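Luciferase-like monooxygenase (Streptomyces bottropensis, PDB 7BIP) probably acts as a monooxygenase of the bacterial luciferase family in the biosynthesis of the aromatic polyketide rishirilide. Local coordinates at residues F37-T42 with D318-L323; M230-Y235 with G314-F319; L31-G36 with R69-V74. All blocks are in the same frame, centred on the assembly; numbering follows the deposited sequence.

Interaction 1. Residues F37-T42 with D318-L323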
loop_
_atom_site.group_PDB
_atom_site.type_symbol
_atom_site.label_atom_id
_atom_site.label_comp_id
_atom_site.label_asym_id
_atom_site.label_seq_id
_atom_site.Cartn_x
_atom_site.Cartn_y
_atom_site.Cartn_z
ATOM N N PHE A 37 -2.956 4.065 23.061
ATOM C CA PHE A 37 -3.969 3.178 22.514
ATOM C C PHE A 37 -3.332 1.909 21.951
ATOM O O PHE A 37 -2.132 1.855 21.658
ATOM C CB PHE A 37 -4.779 3.903 21.437
ATOM C CG PHE A 37 -5.760 4.900 21.997
ATOM C CD1 PHE A 37 -7.046 4.504 22.328
ATOM C CD2 PHE A 37 -5.386 6.224 22.223
ATOM C CE1 PHE A 37 -7.960 5.404 22.856
ATOM C CE2 PHE A 37 -6.311 7.142 22.755
ATOM C CZ PHE A 37 -7.596 6.719 23.070
ATOM N N HIS A 38 -4.159 0.870 21.815
ATOM C CA HIS A 38 -3.654 -0.455 21.454
ATOM C C HIS A 38 -3.365 -0.578 19.957
ATOM O O HIS A 38 -2.382 -1.221 19.568
ATOM C CB HIS A 38 -4.669 -1.516 21.900
ATOM C CG HIS A 38 -4.345 -2.904 21.442
ATOM N ND1 HIS A 38 -5.013 -3.520 20.405
ATOM C CD2 HIS A 38 -3.429 -3.798 21.885
ATOM C CE1 HIS A 38 -4.523 -4.735 20.229
ATOM N NE2 HIS A 38 -3.559 -4.926 21.111
ATOM N N HIS A 39 -4.194 0.019 19.105
ATOM C CA HIS A 39 -4.064 -0.201 17.667
ATOM C C HIS A 39 -4.689 0.955 16.895
ATOM O O HIS A 39 -5.401 1.793 17.454
ATOM C CB HIS A 39 -4.718 -1.525 17.249
ATOM C CG HIS A 39 -6.205 -1.538 17.421
ATOM N ND1 HIS A 39 -6.819 -2.160 18.484
ATOM C CD2 HIS A 39 -7.199 -1.014 16.662
ATOM C CE1 HIS A 39 -8.130 -2.015 18.378
ATOM N NE2 HIS A 39 -8.386 -1.324 17.282
ATOM N N VAL A 40 -4.403 0.973 15.591
ATOM C CA VAL A 40 -5.068 1.810 14.596
ATOM C C VAL A 40 -5.634 0.876 13.528
ATOM O O VAL A 40 -4.901 0.045 12.975
ATOM C CB VAL A 40 -4.099 2.828 13.956
ATOM C CG1 VAL A 40 -4.791 3.593 12.835
ATOM C CG2 VAL A 40 -3.560 3.806 15.017
ATOM N N LYS A 41 -6.927 1.002 13.248
ATOM C CA LYS A 41 -7.618 0.141 12.296
ATOM C C LYS A 41 -8.168 0.997 11.158
ATOM O O LYS A 41 -8.492 2.165 11.357
ATOM C CB LYS A 41 -8.767 -0.618 13.006
ATOM C CG LYS A 41 -9.658 -1.478 12.111
ATOM C CD LYS A 41 -10.679 -2.241 12.964
ATOM C CE LYS A 41 -10.029 -3.374 13.750
ATOM N NZ LYS A 41 -11.004 -3.892 14.781
ATOM N N THR A 42 -8.248 0.435 9.953
ATOM C CA THR A 42 -9.043 1.069 8.911
ATOM C C THR A 42 -9.619 -0.014 8.008
ATOM O O THR A 42 -9.385 -1.209 8.212
ATOM C CB THR A 42 -8.233 2.117 8.128
ATOM O OG1 THR A 42 -9.143 2.940 7.383
ATOM C CG2 THR A 42 -7.254 1.453 7.164
ATOM N N ASP A 318 -13.685 -10.036 28.210
ATOM C CA ASP A 318 -12.617 -9.140 27.776
ATOM C C ASP A 318 -12.310 -9.337 26.295
ATOM O O ASP A 318 -12.150 -10.470 25.834
ATOM C CB ASP A 318 -11.363 -9.380 28.610
ATOM C CG ASP A 318 -11.428 -8.698 29.949
ATOM O OD1 ASP A 318 -11.552 -7.458 29.971
ATOM O OD2 ASP A 318 -11.370 -9.402 30.977
ATOM N N PHE A 319 -12.221 -8.239 25.548
ATOM C CA PHE A 319 -11.919 -8.320 24.118
ATOM C C PHE A 319 -11.337 -6.977 23.679
ATOM O O PHE A 319 -11.035 -6.113 24.510
ATOM C CB PHE A 319 -13.163 -8.732 23.314
ATOM C CG PHE A 319 -14.284 -7.715 23.335
ATOM C CD1 PHE A 319 -14.472 -6.854 22.263
ATOM C CD2 PHE A 319 -15.150 -7.632 24.414
ATOM C CE1 PHE A 319 -15.494 -5.919 22.275
ATOM C CE2 PHE A 319 -16.180 -6.697 24.429
ATOM C CZ PHE A 319 -16.350 -5.837 23.351
ATOM N N THR A 320 -11.140 -6.822 22.371
ATOM C CA THR A 320 -10.510 -5.646 21.781
ATOM C C THR A 320 -11.568 -4.788 21.094
ATOM O O THR A 320 -12.243 -5.253 20.167
ATOM C CB THR A 320 -9.428 -6.072 20.790
ATOM O OG1 THR A 320 -8.431 -6.842 21.482
ATOM C CG2 THR A 320 -8.781 -4.856 20.153
ATOM N N ILE A 321 -11.709 -3.538 21.544
ATOM C CA ILE A 321 -12.654 -2.592 20.952
ATOM C C ILE A 321 -11.878 -1.614 20.084
ATOM O O ILE A 321 -10.835 -1.098 20.508
ATOM C CB ILE A 321 -13.443 -1.832 22.031
ATOM C CG1 ILE A 321 -14.550 -2.715 22.619
ATOM C CG2 ILE A 321 -14.038 -0.532 21.446
ATOM C CD1 ILE A 321 -15.324 -2.092 23.789
ATOM N N SER A 322 -12.386 -1.353 18.880
ATOM C CA SER A 322 -11.900 -0.261 18.041
ATOM C C SER A 322 -12.894 0.886 18.134
ATOM O O SER A 322 -14.080 0.710 17.823
ATOM C CB SER A 322 -11.724 -0.684 16.578
ATOM O OG SER A 322 -10.878 -1.809 16.462
ATOM N N LEU A 323 -12.410 2.051 18.556
ATOM C CA LEU A 323 -13.251 3.236 18.713
ATOM C C LEU A 323 -13.259 4.008 17.399
ATOM O O LEU A 323 -12.235 4.553 16.988
ATOM C CB LEU A 323 -12.725 4.098 19.858
ATOM C CG LEU A 323 -12.509 3.359 21.181
ATOM C CD1 LEU A 323 -11.571 4.165 22.065
ATOM C CD2 LEU A 323 -13.851 3.102 21.886
#
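Two strands of a TIM barrel, the fold of the bacterial luciferase family, meet here through their inward-facing side chains rather than through backbone pairing. Strand 2-6 lies between them in the sheet, so the axes of 39-42 and 320-323 stay 7.9 Å apart and cross at -64°. His39, Lys41 and Ser322 span that gap. The His39 imidazole, with CG in the crowded position between the backbone N and the carbonyl carbon, brings its edge to the serine: NE2 and Ser322 OG are hydrogen-bonded at 2.7 Å, the hydroxyl lying near the ring plane. Lys41 reaches the same hydroxyl with its terminal NZ. Its chain runs extended, bends at chi3 (-73°), and puts NZ where it donates to Ser322 OG at 2.7 Å. Lys41 NZ also bonds His229 ND1, which fixes the ammonium from a second direction. A positive charge this close may well discourage protonation of His39.

At the other edge of the imidazole, His39 ND1 and His38 ND1 share an almost straight hydrogen bond of 3.0 Å, while His38 NE2 goes on to Glu226. The chain of polar contacts thus holds His39 against rotation at both nitrogens. Thr320 turns its methyl obliquely to this ring, CG2 sitting 3.4 Å from His39 CE1, while its hydroxyl bonds the carbonyl of Glu225. Where the sheet turns its other side, Phe37 and Leu323 cross at about a right angle, with Phe37 CE1 3.9 Å from Leu323 CD1.

Interaction 2. Residues M230-Y235 with G314-F319. With EDO (1,2-ethanediol), chain I.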
loop_
_atom_site.group_PDB
_atom_site.type_symbol
_atom_site.label_atom_id
_atom_site.label_comp_id
_atom_site.label_asym_id
_atom_site.label_seq_id
_atom_site.Cartn_x
_atom_site.Cartn_y
_atom_site.Cartn_z
ATOM N N MET A 230 -14.316 -5.887 18.055
ATOM C CA MET A 230 -15.581 -5.257 17.694
ATOM C C MET A 230 -15.341 -3.761 17.578
ATOM O O MET A 230 -14.563 -3.203 18.352
ATOM C CB MET A 230 -16.684 -5.508 18.733
ATOM C CG MET A 230 -16.899 -6.976 19.090
ATOM S SD MET A 230 -18.286 -7.154 20.219
ATOM C CE MET A 230 -17.815 -8.640 21.103
ATOM N N SER A 231 -16.009 -3.113 16.627
ATOM C CA SER A 231 -15.896 -1.667 16.447
ATOM C C SER A 231 -17.145 -0.973 16.968
ATOM O O SER A 231 -18.259 -1.476 16.804
ATOM C CB SER A 231 -15.670 -1.288 14.981
ATOM O OG SER A 231 -14.353 -1.625 14.570
ATOM N N TYR A 232 -16.949 0.186 17.602
ATOM C CA TYR A 232 -18.048 1.010 18.098
ATOM C C TYR A 232 -17.803 2.453 17.697
ATOM O O TYR A 232 -16.701 2.963 17.903
ATOM C CB TYR A 232 -18.155 0.961 19.622
ATOM C CG TYR A 232 -18.662 -0.324 20.234
ATOM C CD1 TYR A 232 -20.018 -0.519 20.471
ATOM C CD2 TYR A 232 -17.774 -1.316 20.628
ATOM C CE1 TYR A 232 -20.480 -1.687 21.064
ATOM C CE2 TYR A 232 -18.224 -2.484 21.212
ATOM C CZ TYR A 232 -19.573 -2.658 21.433
ATOM O OH TYR A 232 -20.008 -3.818 22.008
ATOM N N ASN A 233 -18.830 3.124 17.178
ATOM C CA ASN A 233 -18.739 4.570 17.013
ATOM C C ASN A 233 -18.515 5.229 18.369
ATOM O O ASN A 233 -19.127 4.851 19.373
ATOM C CB ASN A 233 -20.001 5.114 16.347
ATOM C CG ASN A 233 -20.126 4.665 14.908
ATOM O OD1 ASN A 233 -19.121 4.449 14.229
ATOM N ND2 ASN A 233 -21.358 4.512 14.434
ATOM N N CYS A 234 -17.595 6.194 18.413
ATOM C CA CYS A 234 -17.188 6.730 19.705
ATOM C C CYS A 234 -17.032 8.237 19.609
ATOM O O CYS A 234 -16.329 8.737 18.723
ATOM C CB CYS A 234 -15.878 6.075 20.173
ATOM S SG CYS A 234 -15.308 6.702 21.744
ATOM N N TYR A 235 -17.690 8.953 20.518
ATOM C CA TYR A 235 -17.559 10.405 20.596
ATOM C C TYR A 235 -17.673 10.798 22.058
ATOM O O TYR A 235 -18.674 10.471 22.706
ATOM C CB TYR A 235 -18.642 11.105 19.749
ATOM C CG TYR A 235 -18.417 12.590 19.597
ATOM C CD1 TYR A 235 -17.920 13.112 18.415
ATOM C CD2 TYR A 235 -18.687 13.465 20.636
ATOM C CE1 TYR A 235 -17.705 14.476 18.273
ATOM C CE2 TYR A 235 -18.473 14.814 20.511
ATOM C CZ TYR A 235 -17.979 15.315 19.324
ATOM O OH TYR A 235 -17.760 16.666 19.179
ATOM N N GLY A 314 -19.310 -6.949 30.921
ATOM C CA GLY A 314 -20.125 -7.927 31.625
ATOM C C GLY A 314 -20.848 -8.883 30.697
ATOM O O GLY A 314 -21.025 -10.060 31.028
ATOM N N TRP A 315 -21.268 -8.403 29.520
ATOM C CA TRP A 315 -21.959 -9.279 28.578
ATOM C C TRP A 315 -20.997 -10.179 27.815
ATOM O O TRP A 315 -21.293 -11.358 27.590
ATOM C CB TRP A 315 -22.759 -8.465 27.559
ATOM C CG TRP A 315 -23.790 -7.565 28.131
ATOM C CD1 TRP A 315 -24.461 -7.717 29.310
ATOM C CD2 TRP A 315 -24.279 -6.357 27.539
ATOM N NE1 TRP A 315 -25.338 -6.672 29.490
ATOM C CE2 TRP A 315 -25.242 -5.821 28.418
ATOM C CE3 TRP A 315 -23.989 -5.671 26.354
ATOM C CZ2 TRP A 315 -25.925 -4.633 28.144
ATOM C CZ3 TRP A 315 -24.669 -4.495 26.079
ATOM C CH2 TRP A 315 -25.624 -3.986 26.972
ATOM N N PHE A 316 -19.869 -9.633 27.371
ATOM C CA PHE A 316 -19.042 -10.292 26.374
ATOM C C PHE A 316 -17.726 -10.822 26.908
ATOM O O PHE A 316 -17.089 -11.628 26.225
ATOM C CB PHE A 316 -18.733 -9.328 25.215
ATOM C CG PHE A 316 -19.953 -8.797 24.515
ATOM C CD1 PHE A 316 -21.141 -9.516 24.500
ATOM C CD2 PHE A 316 -19.906 -7.571 23.855
ATOM C CE1 PHE A 316 -22.264 -9.016 23.855
ATOM C CE2 PHE A 316 -21.018 -7.070 23.215
ATOM C CZ PHE A 316 -22.193 -7.789 23.199
ATOM N N GLY A 317 -17.297 -10.397 28.087
ATOM C CA GLY A 317 -15.965 -10.722 28.542
ATOM C C GLY A 317 -14.960 -9.703 28.045
ATOM O O GLY A 317 -15.310 -8.640 27.522
ATOM N N ASP A 318 -13.685 -10.036 28.210
ATOM C CA ASP A 318 -12.617 -9.140 27.776
ATOM C C ASP A 318 -12.310 -9.337 26.295
ATOM O O ASP A 318 -12.150 -10.470 25.834
ATOM C CB ASP A 318 -11.363 -9.380 28.610
ATOM C CG ASP A 318 -11.428 -8.698 29.949
ATOM O OD1 ASP A 318 -11.552 -7.458 29.971
ATOM O OD2 ASP A 318 -11.370 -9.402 30.977
ATOM N N PHE A 319 -12.221 -8.239 25.548
ATOM C CA PHE A 319 -11.919 -8.320 24.118
ATOM C C PHE A 319 -11.337 -6.977 23.679
ATOM O O PHE A 319 -11.035 -6.113 24.510
ATOM C CB PHE A 319 -13.163 -8.732 23.314
ATOM C CG PHE A 319 -14.284 -7.715 23.335
ATOM C CD1 PHE A 319 -14.472 -6.854 22.263
ATOM C CD2 PHE A 319 -15.150 -7.632 24.414
ATOM C CE1 PHE A 319 -15.494 -5.919 22.275
ATOM C CE2 PHE A 319 -16.180 -6.697 24.429
ATOM C CZ PHE A 319 -16.350 -5.837 23.351
HETATM C C1 EDO I . -20.078 2.540 10.196
HETATM O O1 EDO I . -19.323 3.754 10.159
HETATM C C2 EDO I . -19.259 1.470 10.907
HETATM O O2 EDO I . -19.440 1.591 12.323
#
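Asp318 OD1 is gripped twice, by a salt bridge from Arg313 NE and a hydrogen bond from Met1 N, and this ties down the turn that follows helix 302-316. Gly317 leaves that helix with positive phi (87°), a conformation in which a CB would collide with the carbonyl O of Phe316. The turn sets Phe316 and Phe319 on the same target, Met230. The methionine runs extended beyond CG and lays its methyl over one face of the Phe319 ring, CE standing 3.8 Å from the centroid in a CH-pi contact. Its sulfur adds Met-aromatic contacts, both oblique, with SD 4.3 Å from the centroid of Phe319 and 4.7 Å from that of Phe316. In the TIM barrel this is the outer side of strand 228-236, where helix 302-316 packs just before the chain enters strand 320-324; Val205 of helix 202-218 and Pro197 close round the same methionine. Tyr232, two residues on along the strand, meets Phe316 tip to tip. Its OH lies near the plane of that ring, at the edge, 3.6 Å from Phe316 CE2. Phe319 CE2 also meets the Phe316 ring at its edge, in plane, while Met230 CE comes within 3.6 Å of Phe316 CD2.

Interaction 3. Residues L31-G36 with R69-V74. With EDO (1,2-ethanediol), chain F.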
loop_
_atom_site.group_PDB
_atom_site.type_symbol
_atom_site.label_atom_id
_atom_site.label_comp_id
_atom_site.label_asym_id
_atom_site.label_seq_id
_atom_site.Cartn_x
_atom_site.Cartn_y
_atom_site.Cartn_z
ATOM N N LEU A 31 -1.523 10.363 17.377
ATOM C CA LEU A 31 -2.076 10.579 18.708
ATOM C C LEU A 31 -2.404 9.257 19.394
ATOM O O LEU A 31 -2.203 9.115 20.605
ATOM C CB LEU A 31 -3.306 11.480 18.610
ATOM C CG LEU A 31 -3.833 12.029 19.935
ATOM C CD1 LEU A 31 -2.839 13.025 20.539
ATOM C CD2 LEU A 31 -5.190 12.697 19.720
ATOM N N ALA A 32 -2.908 8.270 18.644
ATOM C CA ALA A 32 -3.106 6.939 19.218
ATOM C C ALA A 32 -1.797 6.392 19.786
ATOM O O ALA A 32 -1.758 5.844 20.898
ATOM C CB ALA A 32 -3.666 5.994 18.150
ATOM N N ASP A 33 -0.717 6.522 19.016
ATOM C CA ASP A 33 0.614 6.119 19.469
ATOM C C ASP A 33 1.005 6.838 20.759
ATOM O O ASP A 33 1.397 6.208 21.747
ATOM C CB ASP A 33 1.614 6.415 18.349
ATOM C CG ASP A 33 2.840 5.519 18.379
ATOM O OD1 ASP A 33 2.703 4.327 18.707
ATOM O OD2 ASP A 33 3.934 6.018 18.037
ATOM N N GLU A 34 0.881 8.163 20.769
ATOM C CA GLU A 34 1.354 8.961 21.897
ATOM C C GLU A 34 0.545 8.685 23.156
ATOM O O GLU A 34 1.105 8.618 24.256
ATOM C CB GLU A 34 1.282 10.446 21.549
ATOM C CG GLU A 34 2.157 10.862 20.372
ATOM C CD GLU A 34 1.761 12.216 19.793
ATOM O OE1 GLU A 34 0.905 12.903 20.398
ATOM O OE2 GLU A 34 2.314 12.596 18.736
ATOM N N LEU A 35 -0.773 8.512 23.012
ATOM C CA LEU A 35 -1.657 8.400 24.167
ATOM C C LEU A 35 -1.744 6.986 24.724
ATOM O O LEU A 35 -2.345 6.805 25.786
ATOM C CB LEU A 35 -3.069 8.891 23.813
ATOM C CG LEU A 35 -3.222 10.383 23.494
ATOM C CD1 LEU A 35 -4.657 10.699 23.093
ATOM C CD2 LEU A 35 -2.802 11.224 24.699
ATOM N N GLY A 36 -1.175 5.991 24.049
ATOM C CA GLY A 36 -1.145 4.645 24.589
ATOM C C GLY A 36 -2.273 3.740 24.154
ATOM O O GLY A 36 -2.536 2.737 24.827
ATOM N N ARG A 69 5.410 4.113 16.537
ATOM C CA ARG A 69 6.375 3.151 17.047
ATOM C C ARG A 69 5.767 1.976 17.798
ATOM O O ARG A 69 6.358 0.894 17.775
ATOM C CB ARG A 69 7.387 3.852 17.967
ATOM C CG ARG A 69 8.285 4.851 17.250
ATOM C CD ARG A 69 9.126 5.657 18.232
ATOM N NE ARG A 69 9.038 7.092 17.977
ATOM C CZ ARG A 69 9.346 8.032 18.866
ATOM N NH1 ARG A 69 9.233 9.315 18.544
ATOM N NH2 ARG A 69 9.764 7.690 20.078
ATOM N N ARG A 70 4.618 2.141 18.463
ATOM C CA ARG A 70 4.155 1.045 19.319
ATOM C C ARG A 70 2.734 0.573 19.023
ATOM O O ARG A 70 2.412 -0.601 19.247
ATOM C CB ARG A 70 4.272 1.443 20.792
ATOM C CG ARG A 70 3.459 2.645 21.191
ATOM C CD ARG A 70 3.469 2.813 22.703
ATOM N NE ARG A 70 2.789 4.033 23.124
ATOM C CZ ARG A 70 2.931 4.584 24.326
ATOM N NH1 ARG A 70 3.731 4.016 25.223
ATOM N NH2 ARG A 70 2.274 5.698 24.635
ATOM N N VAL A 71 1.876 1.468 18.530
ATOM C CA VAL A 71 0.503 1.093 18.227
ATOM C C VAL A 71 0.480 -0.032 17.183
ATOM O O VAL A 71 1.264 -0.041 16.227
ATOM C CB VAL A 71 -0.242 2.361 17.766
ATOM C CG1 VAL A 71 0.135 2.763 16.331
ATOM C CG2 VAL A 71 -1.713 2.252 17.960
ATOM N N ARG A 72 -0.411 -1.001 17.366
ATOM C CA ARG A 72 -0.550 -2.019 16.331
ATOM C C ARG A 72 -1.355 -1.473 15.148
ATOM O O ARG A 72 -2.056 -0.466 15.253
ATOM C CB ARG A 72 -1.201 -3.280 16.903
ATOM C CG ARG A 72 -0.362 -3.919 18.034
ATOM C CD ARG A 72 -0.798 -5.354 18.349
ATOM N NE ARG A 72 -0.502 -6.292 17.259
ATOM C CZ ARG A 72 0.701 -6.800 16.996
ATOM N NH1 ARG A 72 1.751 -6.468 17.735
ATOM N NH2 ARG A 72 0.850 -7.639 15.974
ATOM N N LEU A 73 -1.217 -2.138 13.999
ATOM C CA LEU A 73 -1.930 -1.770 12.778
ATOM C C LEU A 73 -2.850 -2.920 12.400
ATOM O O LEU A 73 -2.398 -4.061 12.303
ATOM C CB LEU A 73 -0.951 -1.482 11.625
ATOM C CG LEU A 73 0.027 -0.308 11.725
ATOM C CD1 LEU A 73 -0.634 0.967 12.272
ATOM C CD2 LEU A 73 1.217 -0.685 12.577
ATOM N N VAL A 74 -4.137 -2.637 12.183
ATOM C CA VAL A 74 -5.112 -3.706 11.968
ATOM C C VAL A 74 -5.961 -3.419 10.737
ATOM O O VAL A 74 -6.548 -2.339 10.620
ATOM C CB VAL A 74 -6.022 -3.901 13.196
ATOM C CG1 VAL A 74 -6.891 -5.161 13.015
ATOM C CG2 VAL A 74 -5.197 -3.978 14.475
HETATM C C1 EDO F . 9.549 6.963 13.054
HETATM O O1 EDO F . 10.617 6.094 13.447
HETATM C C2 EDO F . 8.350 6.700 13.952
HETATM O O2 EDO F . 8.182 7.809 14.835
#
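The carboxylate of Asp33 takes three successive backbone N-H groups. OD2 accepts from Arg69 N at 2.8 Å, the donor standing 35° out of the carboxylate plane. OD1 is shared: Arg70 N meets its syn lone pair at 2.9 Å, and Val71 N comes in nearly along the C-O axis, 3.0 Å from OD1. Three donors of this kind would be expected to stabilise the charged form of the acid. With CG anti to the backbone N (chi1 -153°), the side chain leaves the helix flank and swings its oxygens across to the turn.

Arg70 CG starts in the crowded position, then the chain extends to NE and follows the aspartate back to the helix, where NE and NH2 both donate to Asp33 O, at 2.9 and 3.1 Å. The carbonyl lies close to the guanidinium plane, so the two N-H groups embrace it side-on. An alanine at Asp33 would remove both carboxylate oxygens and would probably leave the turn at Arg69 to Val71 loosely held, with the Arg70 bonds to the main-chain carbonyl and the Ala32-Val71 packing left to join the two segments.

Further out, Gly36 ends the helix in a Schellman motif, its N bonding weakly back to Ala32 O and Asp33 O. Arg69 NE bonds weakly to an ethanediol. On the buried side Val71 CG2 lies 4.2 Å from Ala32 CB, and both side chains rest on Val40. Helix 18-35 is fastened to the turn between helix 57-67 and strand 72-78, with strand 39-42 beneath and helix 332-345 against its Ala32 and Leu31 side.

How the interactions relate
All three contacts belong to one curled barrel sheet but sample it at different depths. Interaction 1 lies largely inside, with a polar cluster that links strands 39-42 and 320-324. Interaction 2 is equally buried yet sits outside the strands, where aromatic rings and a methionine join sheet to helix. Interaction 3, nearer the surface, relies on a carboxylate and an arginine to secure a helix end and a turn. Interactions 1 and 2 share Asp318 and Phe319, and neighbouring strands probably bond Ser322 to the backbones of Met230 and Tyr232. Interaction 1 meets interaction 3 likewise through Val40, paired with Arg72 and Val74. Interactions 2 and 3 do not touch.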